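Local structure of alginate lyase, family PL7 (Zobellia galactanivorans, 4BE3) at residues N53-T64 with A260-S268; G95-Y103 with M163-Y173. The protein cleaves alginate, the uronic-acid polysaccharide of brown algae, acting as an exolytic lyase of polysaccharide lyase family 7. All coordinates share one frame; numbering follows the deposited sequence.

From the N terminus, the chain leaves strand 44-52 through the loop 53-64, which leads into strand 65-70. Strand 80-90 then gives way to the loop 95-103, and the loop 163-173 comes back to it after strand 153-157: interaction 2 closes here. Only later, at residues 260-268, does the chain return to the first loop and close interaction 1, so interaction 2 is nested inside the larger loop. Their centres lie about 17 Å apart, yet they touch, since Thr264 OG1 probably hydrogen-bonds Tyr103 N at 2.9 Å. Interaction 1 joins a connection between the two sheets to strand 260-262; interaction 2 packs two loops together beside it.

Interaction 1 of 2, residues N53-T64 with A260-S268; sequences NSGITSRTSSNT and AYNQTNGKS. With SRT (S,R meso-tartaric acid), chain C.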
loop_
_atom_site.group_PDB
_atom_site.type_symbol
_atom_site.label_atom_id
_atom_site.label_comp_id
_atom_site.label_asym_id
_atom_site.label_seq_id
_atom_site.Cartn_x
_atom_site.Cartn_y
_atom_site.Cartn_z
ATOM N N ASN A 53 26.618 -3.601 20.020
ATOM C CA ASN A 53 27.337 -3.197 18.854
ATOM C C ASN A 53 27.652 -4.367 17.887
ATOM O O ASN A 53 27.716 -4.193 16.685
ATOM C CB ASN A 53 28.743 -2.658 19.407
ATOM C CG ASN A 53 28.657 -1.247 20.030
ATOM O OD1 ASN A 53 27.598 -0.588 20.055
ATOM N ND2 ASN A 53 29.863 -0.785 20.572
ATOM N N SER A 54 27.799 -5.593 18.473
ATOM C CA SER A 54 28.071 -6.710 17.631
ATOM C C SER A 54 27.211 -7.912 18.123
ATOM O O SER A 54 27.456 -8.453 19.197
ATOM C CB SER A 54 29.610 -6.988 17.667
ATOM O OG SER A 54 29.841 -8.215 17.023
ATOM N N GLY A 55 26.059 -8.154 17.451
ATOM C CA GLY A 55 25.233 -9.400 17.832
ATOM C C GLY A 55 25.196 -10.201 16.534
ATOM O O GLY A 55 26.242 -10.370 15.876
ATOM N N ILE A 56 24.044 -10.677 16.120
ATOM C CA ILE A 56 23.929 -11.359 14.826
ATOM C C ILE A 56 23.227 -10.428 13.814
ATOM O O ILE A 56 22.130 -9.945 14.113
ATOM C CB ILE A 56 23.152 -12.743 14.971
ATOM C CG1 ILE A 56 24.104 -13.701 15.748
ATOM C CG2 ILE A 56 22.889 -13.321 13.594
ATOM C CD1 ILE A 56 23.909 -13.573 17.244
ATOM N N THR A 57 23.927 -10.128 12.717
ATOM C CA THR A 57 23.416 -9.081 11.804
ATOM C C THR A 57 22.503 -9.766 10.715
ATOM O O THR A 57 22.556 -10.985 10.466
ATOM C CB THR A 57 24.569 -8.366 11.122
ATOM O OG1 THR A 57 25.270 -9.298 10.241
ATOM C CG2 THR A 57 25.561 -7.763 12.218
ATOM N N SER A 58 21.732 -8.942 9.994
ATOM C CA SER A 58 20.982 -9.369 8.850
ATOM C C SER A 58 21.983 -9.638 7.709
ATOM O O SER A 58 23.171 -9.210 7.743
ATOM C CB SER A 58 20.014 -8.196 8.480
ATOM O OG SER A 58 20.833 -7.054 8.076
ATOM N N ARG A 59 21.542 -10.394 6.712
ATOM C CA ARG A 59 22.421 -10.687 5.554
ATOM C C ARG A 59 22.838 -9.369 4.826
ATOM O O ARG A 59 23.898 -9.286 4.296
ATOM C CB ARG A 59 21.670 -11.679 4.604
ATOM C CG ARG A 59 22.476 -12.244 3.406
ATOM C CD ARG A 59 23.813 -12.961 3.735
ATOM N NE ARG A 59 23.697 -14.327 4.293
ATOM C CZ ARG A 59 22.562 -15.022 4.427
ATOM N NH1 ARG A 59 21.400 -14.521 4.034
ATOM N NH2 ARG A 59 22.588 -16.241 4.948
ATOM N N THR A 60 21.981 -8.349 4.848
ATOM C CA THR A 60 22.144 -7.086 4.107
ATOM C C THR A 60 23.089 -6.066 4.843
ATOM O O THR A 60 23.367 -4.956 4.326
ATOM C CB THR A 60 20.756 -6.406 3.999
ATOM O OG1 THR A 60 20.108 -6.309 5.323
ATOM C CG2 THR A 60 19.831 -7.157 2.967
ATOM N N SER A 61 23.564 -6.398 6.044
ATOM C CA SER A 61 24.272 -5.382 6.867
ATOM C C SER A 61 25.413 -5.870 7.744
ATOM O O SER A 61 25.368 -6.980 8.293
ATOM C CB SER A 61 23.279 -4.565 7.786
ATOM O OG SER A 61 24.035 -3.463 8.346
ATOM N N SER A 62 26.407 -5.001 7.958
ATOM C CA SER A 62 27.427 -5.286 9.028
ATOM C C SER A 62 26.980 -4.829 10.424
ATOM O O SER A 62 27.687 -5.048 11.388
ATOM C CB SER A 62 28.654 -4.412 8.738
ATOM O OG SER A 62 29.288 -4.937 7.627
ATOM N N ASN A 63 25.866 -4.097 10.513
ATOM C CA ASN A 63 25.482 -3.492 11.787
ATOM C C ASN A 63 24.337 -4.320 12.404
ATOM O O ASN A 63 23.484 -4.907 11.608
ATOM C CB ASN A 63 24.968 -2.069 11.522
ATOM C CG ASN A 63 26.142 -1.095 11.349
ATOM O OD1 ASN A 63 27.114 -1.234 12.051
ATOM N ND2 ASN A 63 26.012 -0.076 10.470
ATOM N N THR A 64 24.296 -4.370 13.735
ATOM C CA THR A 64 23.328 -5.156 14.455
ATOM C C THR A 64 22.125 -4.295 14.752
ATOM O O THR A 64 22.225 -3.001 14.843
ATOM C CB THR A 64 24.005 -5.540 15.776
ATOM O OG1 THR A 64 25.166 -6.368 15.394
ATOM C CG2 THR A 64 23.036 -6.370 16.659
ATOM N N ALA A 260 15.987 0.304 16.933
ATOM C CA ALA A 260 17.387 0.665 17.215
ATOM C C ALA A 260 18.280 -0.104 16.254
ATOM O O ALA A 260 18.577 -1.278 16.481
ATOM C CB ALA A 260 17.706 0.332 18.657
ATOM N N TYR A 261 18.755 0.576 15.204
ATOM C CA TYR A 261 19.645 -0.081 14.225
ATOM C C TYR A 261 20.988 0.560 14.564
ATOM O O TYR A 261 21.227 1.754 14.232
ATOM C CB TYR A 261 19.135 0.366 12.840
ATOM C CG TYR A 261 20.011 -0.097 11.664
ATOM C CD1 TYR A 261 20.915 -1.173 11.787
ATOM C CD2 TYR A 261 19.826 0.551 10.406
ATOM C CE1 TYR A 261 21.615 -1.611 10.623
ATOM C CE2 TYR A 261 20.531 0.109 9.293
ATOM C CZ TYR A 261 21.381 -0.928 9.416
ATOM O OH TYR A 261 22.056 -1.330 8.271
ATOM N N ASN A 262 21.812 -0.200 15.223
ATOM C CA ASN A 262 23.087 0.346 15.834
ATOM C C ASN A 262 24.054 0.620 14.741
ATOM O O ASN A 262 24.348 -0.292 14.012
ATOM C CB ASN A 262 23.635 -0.699 16.737
ATOM C CG ASN A 262 24.674 -0.098 17.728
ATOM O OD1 ASN A 262 25.086 1.057 17.524
ATOM N ND2 ASN A 262 25.017 -0.835 18.747
ATOM N N GLN A 263 24.601 1.861 14.607
ATOM C CA GLN A 263 25.575 1.993 13.534
ATOM C C GLN A 263 26.987 1.938 14.130
ATOM O O GLN A 263 27.939 2.086 13.367
ATOM C CB GLN A 263 25.491 3.423 12.991
ATOM C CG GLN A 263 24.032 3.731 12.547
ATOM C CD GLN A 263 23.635 2.864 11.358
ATOM O OE1 GLN A 263 22.724 1.926 11.520
ATOM N NE2 GLN A 263 24.176 3.086 10.223
ATOM N N THR A 264 27.113 1.601 15.401
ATOM C CA THR A 264 28.509 1.406 15.875
ATOM C C THR A 264 28.804 -0.119 15.931
ATOM O O THR A 264 28.108 -0.900 16.561
ATOM C CB THR A 264 28.604 1.957 17.351
ATOM O OG1 THR A 264 28.317 3.347 17.362
ATOM C CG2 THR A 264 30.144 1.867 17.795
ATOM N N ASN A 265 29.771 -0.511 15.144
ATOM C CA ASN A 265 30.216 -1.925 15.064
ATOM C C ASN A 265 31.660 -2.036 15.481
ATOM O O ASN A 265 32.308 -1.044 15.873
ATOM C CB ASN A 265 30.037 -2.405 13.625
ATOM C CG ASN A 265 30.707 -1.453 12.653
ATOM O OD1 ASN A 265 31.940 -1.374 12.671
ATOM N ND2 ASN A 265 29.904 -0.741 11.766
ATOM N N GLY A 266 32.192 -3.258 15.359
ATOM C CA GLY A 266 33.600 -3.443 15.746
ATOM C C GLY A 266 34.490 -3.635 14.551
ATOM O O GLY A 266 35.674 -4.007 14.740
ATOM N N LYS A 267 34.044 -3.247 13.355
ATOM C CA LYS A 267 34.888 -3.370 12.175
ATOM C C LYS A 267 36.034 -2.373 12.194
ATOM O O LYS A 267 35.930 -1.279 12.752
ATOM C CB LYS A 267 34.043 -3.248 10.896
ATOM C CG LYS A 267 32.975 -4.413 10.884
ATOM C CD LYS A 267 32.142 -4.220 9.621
ATOM C CE LYS A 267 32.809 -4.973 8.454
ATOM N NZ LYS A 267 32.174 -4.397 7.210
ATOM N N SER A 268 37.101 -2.725 11.497
ATOM C CA SER A 268 38.294 -1.883 11.472
ATOM C C SER A 268 38.065 -0.632 10.648
ATOM O O SER A 268 37.661 -0.712 9.466
ATOM C CB SER A 268 39.464 -2.659 10.849
ATOM O OG SER A 268 39.778 -3.785 11.646
HETATM O O1 SRT C . 18.115 -4.858 5.610
HETATM O O11 SRT C . 16.573 -3.472 6.620
HETATM C C1 SRT C . 17.059 -4.553 6.232
HETATM C C2 SRT C . 16.137 -5.576 6.801
HETATM O O2 SRT C . 14.716 -5.411 6.601
HETATM C C3 SRT C . 16.753 -6.818 7.393
HETATM O O3 SRT C . 16.914 -6.175 8.586
HETATM C C4 SRT C . 15.977 -8.057 7.421
HETATM O O4 SRT C . 15.477 -8.481 8.457
HETATM O O41 SRT C . 15.684 -8.618 6.367
HETATM O O HOH W 1 28.147 1.776 10.604
#
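Asn63 and Asn265 set their amides nearly coplanar, 21° apart, and Asn265 ND2 gives Asn63 OD1 an almost straight hydrogen bond of 2.8 Å; the same nitrogen also serves Trp275 O. The second amide pair is turned far more steeply: Asn262 ND2 meets Asn53 OD1 on a lone pair at 2.9 Å and binds Pro52 O as well. Asn262 OD1 takes the N-H of Thr264 from above its carbonyl plane, making an Asx turn. With an alanine here, Asn53 OD1 and Pro52 O would probably lose their shared donor, and Thr264 N its acceptor.

Hydroxyls come next. A chi1 of 174° swings the Tyr261 ring clear of its own backbone N, and its OH lies 2.9 Å from Ser61 OG in a hydrogen bond. That oxygen also accepts from Asn63 N, an ST turn, so two hydrogen bonds grip the Ser61 hydroxyl. Toward solvent, Lys267 NZ donates to Ser62 OG at 3.0 Å. A water bridges Asn63 ND2 and Gln263 O.

Apolar packing is slight: Asn63 CB approaches Tyr261 CE1 obliquely at 3.5 Å. In the ligand pocket, Thr60 OG1 accepts from Ser58 OG and donates to O1 of meso-tartaric acid, though the modelled 2.5 Å is doubtfully short; Tyr255 and Lys257 also bond the ligand.

The backbone bond from Asn262 N to Thr64 O, 2.9 Å, continues the pairing of strand 260-262 with 65-70, while Tyr261 pairs with Val106 of strand 104-112 on the other side. The loop 53-64 thus runs from strand 44-52 of one sheet into strand 65-70 of the other.

Interaction 2 of 2, residues G95-Y103 with M163-Y173; sequences GDARVAASY and MSVVGPTATSY
With chi1 at 180°, Asp96 extends its carboxylate past Ala170, OD1 lying 3.4 Å from Ala170 CA, and a bend in Arg98 at chi3 (-60°) folds the guanidinium back to meet it. Arg98 grips the carboxylate side-on, NE on OD1 and NH2 on OD2, while its backbone N also binds OD1, closing an Asx turn. Arg98 CG packs 3.6 Å from Thr169 C, so the aliphatic part of the arginine lies along the 169-170 backbone.

Two backbone bonds hold the loops together. Ala97 N donates to Ala170 O at 2.9 Å, nearly straight, and Gly167 N donates to Ala97 O at 2.8 Å from above the carbonyl plane. A beta carbon on Gly167 would run into Ser172 O of its own loop and also crowd Ala97 CB.

That alanine methyl meets the edge of the Tyr173 ring, 3.5 Å from CD1. Tyr103 and Tyr173 set their planes 82° apart in an oblique approach, with Tyr103 OH 3.4 Å from Tyr173 CE1. Farther along, the extended Met163 runs beside Ala100 and ends with its CE 3.8 Å from Ala101 CB, while Val166 CG1 packs on Ala100 CA.

Type I turns at 96-99, 99-102 and 169-172 shape this loop-to-loop packing, which lies away from the tartaric acid pocket and joins connections between strands of the beta-jelly-roll fold of PL7 lyases.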
loop_
_atom_site.group_PDB
_atom_site.type_symbol
_atom_site.label_atom_id
_atom_site.label_comp_id
_atom_site.label_asym_id
_atom_site.label_seq_id
_atom_site.Cartn_x
_atom_site.Cartn_y
_atom_site.Cartn_z
ATOM N N GLY A 95 34.316 3.764 20.073
ATOM C CA GLY A 95 34.213 3.827 18.569
ATOM C C GLY A 95 35.336 4.859 18.260
ATOM O O GLY A 95 35.870 5.557 19.185
ATOM N N ASP A 96 35.679 4.951 16.988
ATOM C CA ASP A 96 36.737 5.805 16.516
ATOM C C ASP A 96 36.051 7.126 16.086
ATOM O O ASP A 96 35.193 7.141 15.219
ATOM C CB ASP A 96 37.385 5.070 15.360
ATOM C CG ASP A 96 38.514 5.862 14.771
ATOM O OD1 ASP A 96 38.432 7.098 14.679
ATOM O OD2 ASP A 96 39.513 5.237 14.398
ATOM N N ALA A 97 36.400 8.234 16.728
ATOM C CA ALA A 97 35.682 9.540 16.377
ATOM C C ALA A 97 35.980 10.047 15.012
ATOM O O ALA A 97 35.250 10.937 14.554
ATOM C CB ALA A 97 36.169 10.630 17.421
ATOM N N ARG A 98 36.942 9.487 14.285
ATOM C CA ARG A 98 37.173 9.953 12.912
ATOM C C ARG A 98 36.103 9.315 11.956
ATOM O O ARG A 98 36.027 9.801 10.815
ATOM C CB ARG A 98 38.540 9.336 12.396
ATOM C CG ARG A 98 39.677 10.058 13.186
ATOM C CD ARG A 98 41.005 9.314 12.711
ATOM N NE ARG A 98 40.929 7.872 13.057
ATOM C CZ ARG A 98 41.561 6.873 12.397
ATOM N NH1 ARG A 98 42.365 7.101 11.344
ATOM N NH2 ARG A 98 41.349 5.568 12.672
ATOM N N VAL A 99 35.398 8.330 12.453
ATOM C CA VAL A 99 34.431 7.550 11.531
ATOM C C VAL A 99 33.079 8.197 11.764
ATOM O O VAL A 99 32.569 8.157 12.868
ATOM C CB VAL A 99 34.475 6.061 11.981
ATOM C CG1 VAL A 99 33.485 5.315 11.068
ATOM C CG2 VAL A 99 35.928 5.505 11.760
ATOM N N ALA A 100 32.417 8.581 10.657
ATOM C CA ALA A 100 31.142 9.381 10.674
ATOM C C ALA A 100 30.108 8.573 11.378
ATOM O O ALA A 100 29.289 9.200 12.094
ATOM C CB ALA A 100 30.769 9.680 9.220
ATOM N N ALA A 101 30.037 7.235 11.193
ATOM C CA ALA A 101 28.937 6.509 11.912
ATOM C C ALA A 101 29.063 6.298 13.372
ATOM O O ALA A 101 28.125 5.834 14.028
ATOM C CB ALA A 101 28.762 5.080 11.192
ATOM N N SER A 102 30.311 6.528 13.932
ATOM C CA SER A 102 30.460 6.119 15.326
ATOM C C SER A 102 29.454 6.836 16.270
ATOM O O SER A 102 29.091 7.973 16.052
ATOM C CB SER A 102 31.883 6.563 15.864
ATOM O OG SER A 102 32.828 5.718 15.168
ATOM N N TYR A 103 29.088 6.146 17.333
ATOM C CA TYR A 103 28.296 6.665 18.433
ATOM C C TYR A 103 26.885 7.025 17.956
ATOM O O TYR A 103 26.254 7.869 18.587
ATOM C CB TYR A 103 28.908 7.965 19.028
ATOM C CG TYR A 103 30.451 7.892 19.166
ATOM C CD1 TYR A 103 31.080 6.917 19.937
ATOM C CD2 TYR A 103 31.186 8.871 18.475
ATOM C CE1 TYR A 103 32.509 6.953 19.997
ATOM C CE2 TYR A 103 32.580 8.922 18.601
ATOM C CZ TYR A 103 33.177 7.940 19.277
ATOM O OH TYR A 103 34.603 8.048 19.330
ATOM N N MET A 163 26.186 13.900 9.765
ATOM C CA MET A 163 27.056 12.825 10.110
ATOM C C MET A 163 28.515 13.228 9.821
ATOM O O MET A 163 29.429 12.503 10.305
ATOM C CB MET A 163 26.748 11.695 9.017
ATOM C CG MET A 163 27.175 10.372 9.477
ATOM S SD MET A 163 26.982 9.282 7.979
ATOM C CE MET A 163 27.305 7.745 8.859
ATOM N N SER A 164 28.706 14.299 9.054
ATOM C CA SER A 164 30.080 14.605 8.545
ATOM C C SER A 164 30.961 15.252 9.636
ATOM O O SER A 164 32.164 15.425 9.443
ATOM C CB SER A 164 30.069 15.569 7.298
ATOM O OG SER A 164 29.599 16.856 7.683
ATOM N N VAL A 165 30.356 15.662 10.740
ATOM C CA VAL A 165 31.129 16.375 11.795
ATOM C C VAL A 165 31.832 15.299 12.634
ATOM O O VAL A 165 31.200 14.671 13.512
ATOM C CB VAL A 165 30.238 17.270 12.660
ATOM C CG1 VAL A 165 31.167 18.046 13.653
ATOM C CG2 VAL A 165 29.624 18.375 11.757
ATOM N N VAL A 166 33.091 15.046 12.356
ATOM C CA VAL A 166 33.835 13.951 13.004
ATOM C C VAL A 166 34.860 14.569 13.938
ATOM O O VAL A 166 35.132 15.781 13.843
ATOM C CB VAL A 166 34.489 13.033 11.946
ATOM C CG1 VAL A 166 33.360 12.365 11.051
ATOM C CG2 VAL A 166 35.391 13.863 10.967
ATOM N N GLY A 167 35.523 13.700 14.717
ATOM C CA GLY A 167 36.623 14.219 15.569
ATOM C C GLY A 167 37.886 14.153 14.664
ATOM O O GLY A 167 37.972 13.451 13.594
ATOM N N PRO A 168 38.867 14.960 15.044
ATOM C CA PRO A 168 40.064 15.076 14.160
ATOM C C PRO A 168 40.972 13.865 14.477
ATOM O O PRO A 168 41.887 13.590 13.696
ATOM C CB PRO A 168 40.705 16.453 14.655
ATOM C CG PRO A 168 40.339 16.454 16.173
ATOM C CD PRO A 168 38.850 15.923 16.155
ATOM N N THR A 169 40.789 13.176 15.605
ATOM C CA THR A 169 41.564 11.904 15.881
ATOM C C THR A 169 40.638 10.895 16.509
ATOM O O THR A 169 39.497 11.251 16.745
ATOM C CB THR A 169 42.837 12.087 16.859
ATOM O OG1 THR A 169 42.286 12.493 18.088
ATOM C CG2 THR A 169 43.722 13.212 16.307
ATOM N N ALA A 170 41.064 9.662 16.742
ATOM C CA ALA A 170 40.126 8.599 17.196
ATOM C C ALA A 170 39.531 8.862 18.520
ATOM O O ALA A 170 38.410 8.494 18.756
ATOM C CB ALA A 170 40.805 7.272 17.280
ATOM N N THR A 171 40.248 9.555 19.418
ATOM C CA THR A 171 39.580 9.721 20.732
ATOM C C THR A 171 39.469 11.234 21.103
ATOM O O THR A 171 39.308 11.529 22.287
ATOM C CB THR A 171 40.273 8.898 21.893
ATOM O OG1 THR A 171 41.587 9.375 21.915
ATOM C CG2 THR A 171 40.407 7.350 21.632
ATOM N N SER A 172 39.444 12.158 20.162
ATOM C CA SER A 172 39.156 13.530 20.503
ATOM C C SER A 172 37.884 13.948 19.690
ATOM O O SER A 172 37.704 13.462 18.556
ATOM C CB SER A 172 40.328 14.452 20.178
ATOM O OG SER A 172 40.575 14.488 18.820
ATOM N N TYR A 173 36.992 14.707 20.314
ATOM C CA TYR A 173 35.640 14.892 19.734
ATOM C C TYR A 173 35.443 16.359 19.421
ATOM O O TYR A 173 36.060 17.235 20.088
ATOM C CB TYR A 173 34.601 14.476 20.805
ATOM C CG TYR A 173 34.934 13.129 21.350
ATOM C CD1 TYR A 173 35.269 12.072 20.485
ATOM C CD2 TYR A 173 34.956 12.901 22.736
ATOM C CE1 TYR A 173 35.610 10.807 21.012
ATOM C CE2 TYR A 173 35.289 11.643 23.273
ATOM C CZ TYR A 173 35.668 10.615 22.418
ATOM O OH TYR A 173 36.090 9.413 22.848
#